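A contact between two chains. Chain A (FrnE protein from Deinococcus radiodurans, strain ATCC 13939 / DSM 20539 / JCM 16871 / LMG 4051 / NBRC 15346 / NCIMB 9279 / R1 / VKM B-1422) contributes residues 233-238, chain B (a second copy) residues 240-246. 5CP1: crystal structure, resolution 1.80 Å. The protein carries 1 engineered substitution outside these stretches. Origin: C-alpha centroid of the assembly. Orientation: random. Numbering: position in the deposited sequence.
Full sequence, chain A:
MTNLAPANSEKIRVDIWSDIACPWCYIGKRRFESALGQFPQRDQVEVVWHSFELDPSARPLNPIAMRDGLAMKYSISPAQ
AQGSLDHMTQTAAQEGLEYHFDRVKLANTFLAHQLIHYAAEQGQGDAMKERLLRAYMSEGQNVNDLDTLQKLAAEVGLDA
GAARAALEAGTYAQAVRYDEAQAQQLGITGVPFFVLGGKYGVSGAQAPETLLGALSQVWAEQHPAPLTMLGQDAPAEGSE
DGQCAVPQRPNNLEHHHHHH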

ATOM      1  N   ASP A 233      25.508  -0.107 -10.969  1.00 31.98           N
ATOM      2  CA  ASP A 233      25.373   0.696 -12.195  1.00 40.16           C
ATOM      3  C   ASP A 233      26.542   1.643 -12.412  1.00 32.98           C
ATOM      4  O   ASP A 233      26.921   2.382 -11.508  1.00 31.88           O
ATOM      5  CB  ASP A 233      24.075   1.503 -12.175  1.00 41.98           C
ATOM      6  CG  ASP A 233      22.859   0.640 -12.380  1.00 48.32           C
ATOM      7  OD1 ASP A 233      22.942  -0.583 -12.129  1.00 46.14           O
ATOM      8  OD2 ASP A 233      21.818   1.186 -12.797  1.00 53.76           O
ATOM      9  N   ALA A 234      27.106   1.611 -13.617  1.00 28.97           N
ATOM     10  CA  ALA A 234      28.300   2.381 -13.925  1.00 28.38           C
ATOM     11  C   ALA A 234      28.001   3.876 -13.905  1.00 27.87           C
ATOM     12  O   ALA A 234      26.902   4.299 -14.269  1.00 28.48           O
ATOM     13  CB  ALA A 234      28.854   1.966 -15.283  1.00 29.68           C
ATOM     14  N   PRO A 235      28.979   4.685 -13.466  1.00 26.97           N
ATOM     15  CA  PRO A 235      28.825   6.143 -13.535  1.00 27.71           C
ATOM     16  C   PRO A 235      28.794   6.615 -14.992  1.00 28.35           C
ATOM     17  O   PRO A 235      29.437   6.001 -15.839  1.00 29.15           O
ATOM     18  CB  PRO A 235      30.062   6.667 -12.800  1.00 25.91           C
ATOM     19  CG  PRO A 235      31.076   5.557 -12.924  1.00 28.99           C
ATOM     20  CD  PRO A 235      30.270   4.283 -12.876  1.00 26.26           C
ATOM     21  N   ALA A 236      28.060   7.686 -15.286  1.00 30.76           N
ATOM     22  CA  ALA A 236      27.982   8.163 -16.669  1.00 30.61           C
ATOM     23  C   ALA A 236      29.039   9.218 -16.969  1.00 34.11           C
ATOM     24  O   ALA A 236      29.695   9.731 -16.067  1.00 30.15           O
ATOM     25  CB  ALA A 236      26.593   8.711 -16.972  1.00 31.49           C
ATOM     26  N   GLU A 237      29.198   9.542 -18.250  1.00 43.40           N
ATOM     27  CA  GLU A 237      30.186  10.530 -18.672  1.00 51.36           C
ATOM     28  C   GLU A 237      29.952  11.869 -17.969  1.00 52.56           C
ATOM     29  O   GLU A 237      28.822  12.344 -17.880  1.00 58.68           O
ATOM     30  CB  GLU A 237      30.150  10.701 -20.191  1.00 57.41           C
ATOM     31  CG  GLU A 237      30.385   9.408 -20.973  1.00 52.61           C
ATOM     32  CD  GLU A 237      30.059   9.559 -22.456  1.00 55.83           C
ATOM     33  OE1 GLU A 237      30.997   9.521 -23.283  1.00 40.82           O
ATOM     34  OE2 GLU A 237      28.861   9.709 -22.793  1.00 48.89           O
ATOM     35  N   GLY A 238      31.027  12.457 -17.449  1.00 45.62           N
ATOM     36  CA  GLY A 238      30.940  13.689 -16.685  1.00 36.49           C
ATOM     37  C   GLY A 238      31.122  13.454 -15.197  1.00 43.78           C
ATOM     38  O   GLY A 238      31.191  14.401 -14.408  1.00 51.34           O
TER
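Chain B, residues 240-246: EDGQCAV

Two extended loop segments from two copies of the same protein meet here through their backbones, with one ordinary and one weak hydrogen bond between backbones, and small side-chain contacts around them. Neither stretch forms a regular helix or strand. From D241(B) to A245(B) the backbone of chain B stays extended. A234(A) to E237(A) is extended too, with phi between -57° and -92° and psi between 133° and 169°. The end-to-end direction of D241(B) to A245(B) lies 62° from that of A234(A) to E237(A), so the two segments run neither parallel nor antiparallel. The contact buries 385 Å², both sides summed.

Q243(B) is the centre of the contact. N of Q243(B) donates a hydrogen bond to O of P235(A) at 3.0 Å. O of Q243(B) accepts a weak one from N of E237(A) at 3.4 Å. Q243(B) thus uses both its backbone N and O on the residues flanking A236(A). The CA of Q243(B) lies 5.0 Å from the CA of A236(A). Two CA-H...O contacts lie beside these bonds. CA of G242(B) is 3.2 Å from O of P235(A), and CA of A236(A) is 3.4 Å from O of Q243(B). The carbonyl of P235(A) therefore receives both an N-H and a CA-H.

G242(B) sits against A234(A), with their CA atoms 4.7 Å apart. The CB of A234(A) points toward chain B and packs 3.5 Å from C of G242(B). CB of A234(A) also lies 4.0 Å from CB of D241(B). The ring of P235(A) reaches D241(B) as well, with CG of P235(A) 3.4 Å from O of D241(B).

Further along, CB of A236(A) meets CB of A245(B) at 4.2 Å, a small apolar contact. The CA-to-CB bond of E237(A) points sideways, but the end of its side chain comes nearer, bringing OE2 of E237(A) to 3.3 Å from CB of C244(B). E240(B) and V246(B) make no contact with the chain A stretch.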

ATOM      1  N   GLU B 240      36.244   1.006 -11.674  1.00 34.92           N
ATOM      2  CA  GLU B 240      36.800   1.657 -12.866  1.00 36.70           C
ATOM      3  C   GLU B 240      35.914   1.451 -14.085  1.00 37.30           C
ATOM      4  O   GLU B 240      36.331   0.842 -15.079  1.00 34.02           O
ATOM      5  CB  GLU B 240      38.199   1.125 -13.157  1.00 41.26           C
ATOM      6  CG  GLU B 240      39.230   1.717 -12.251  1.00 42.40           C
ATOM      7  CD  GLU B 240      39.132   3.223 -12.234  1.00 42.67           C
ATOM      8  OE1 GLU B 240      39.525   3.847 -13.240  1.00 34.18           O
ATOM      9  OE2 GLU B 240      38.642   3.782 -11.228  1.00 43.10           O
ATOM     10  N   ASP B 241      34.694   1.965 -14.003  1.00 24.54           N
ATOM     11  CA  ASP B 241      33.664   1.635 -14.973  1.00 29.63           C
ATOM     12  C   ASP B 241      33.041   2.903 -15.488  1.00 26.17           C
ATOM     13  O   ASP B 241      33.261   3.992 -14.943  1.00 25.19           O
ATOM     14  CB  ASP B 241      32.552   0.768 -14.367  1.00 32.72           C
ATOM     15  CG  ASP B 241      33.072  -0.343 -13.503  1.00 39.11           C
ATOM     16  OD1 ASP B 241      34.156  -0.888 -13.803  1.00 43.49           O
ATOM     17  OD2 ASP B 241      32.379  -0.677 -12.518  1.00 31.52           O
ATOM     18  N   GLY B 242      32.220   2.752 -16.512  1.00 21.36           N
ATOM     19  CA  GLY B 242      31.478   3.883 -17.018  1.00 20.35           C
ATOM     20  C   GLY B 242      30.462   3.413 -18.027  1.00 23.77           C
ATOM     21  O   GLY B 242      30.511   2.279 -18.515  1.00 20.65           O
ATOM     22  N   GLN B 243      29.524   4.296 -18.327  1.00 19.04           N
ATOM     23  CA  GLN B 243      28.614   4.083 -19.432  1.00 18.37           C
ATOM     24  C   GLN B 243      28.397   5.423 -20.089  1.00 23.64           C
ATOM     25  O   GLN B 243      28.717   6.462 -19.510  1.00 24.25           O
ATOM     26  CB  GLN B 243      27.291   3.498 -18.955  1.00 18.47           C
ATOM     27  CG  GLN B 243      26.575   4.396 -17.956  1.00 19.07           C
ATOM     28  CD  GLN B 243      25.265   3.812 -17.486  1.00 33.43           C
ATOM     29  OE1 GLN B 243      25.110   3.460 -16.315  1.00 39.81           O
ATOM     30  NE2 GLN B 243      24.310   3.705 -18.395  1.00 30.32           N
ATOM     31  N   CYS B 244      27.882   5.394 -21.308  1.00 17.83           N
ATOM     32  CA  CYS B 244      27.358   6.593 -21.937  1.00 18.02           C
ATOM     33  C   CYS B 244      25.852   6.534 -21.828  1.00 23.33           C
ATOM     34  O   CYS B 244      25.245   5.553 -22.255  1.00 21.25           O
ATOM     35  CB  CYS B 244      27.771   6.692 -23.407  1.00 22.13           C
ATOM     36  SG  CYS B 244      29.517   6.438 -23.699  1.00 22.63           S
ATOM     37  N   ALA B 245      25.259   7.577 -21.256  1.00 26.02           N
ATOM     38  CA  ALA B 245      23.815   7.638 -21.063  1.00 29.99           C
ATOM     39  C   ALA B 245      23.157   8.472 -22.155  1.00 31.85           C
ATOM     40  O   ALA B 245      23.806   9.305 -22.798  1.00 34.07           O
ATOM     41  CB  ALA B 245      23.485   8.209 -19.686  1.00 36.74           C
ATOM     42  N   VAL B 246      21.869   8.238 -22.379  1.00 33.29           N
ATOM     43  CA  VAL B 246      21.132   9.004 -23.370  1.00 36.99           C
ATOM     44  C   VAL B 246      20.919  10.423 -22.854  1.00 39.90           C
ATOM     45  O   VAL B 246      20.882  10.631 -21.644  1.00 37.87           O
ATOM     46  CB  VAL B 246      19.772   8.359 -23.694  1.00 36.41           C
ATOM     47  CG1 VAL B 246      19.978   7.008 -24.349  1.00 30.00           C
ATOM     48  CG2 VAL B 246      18.931   8.228 -22.431  1.00 35.91           C
TER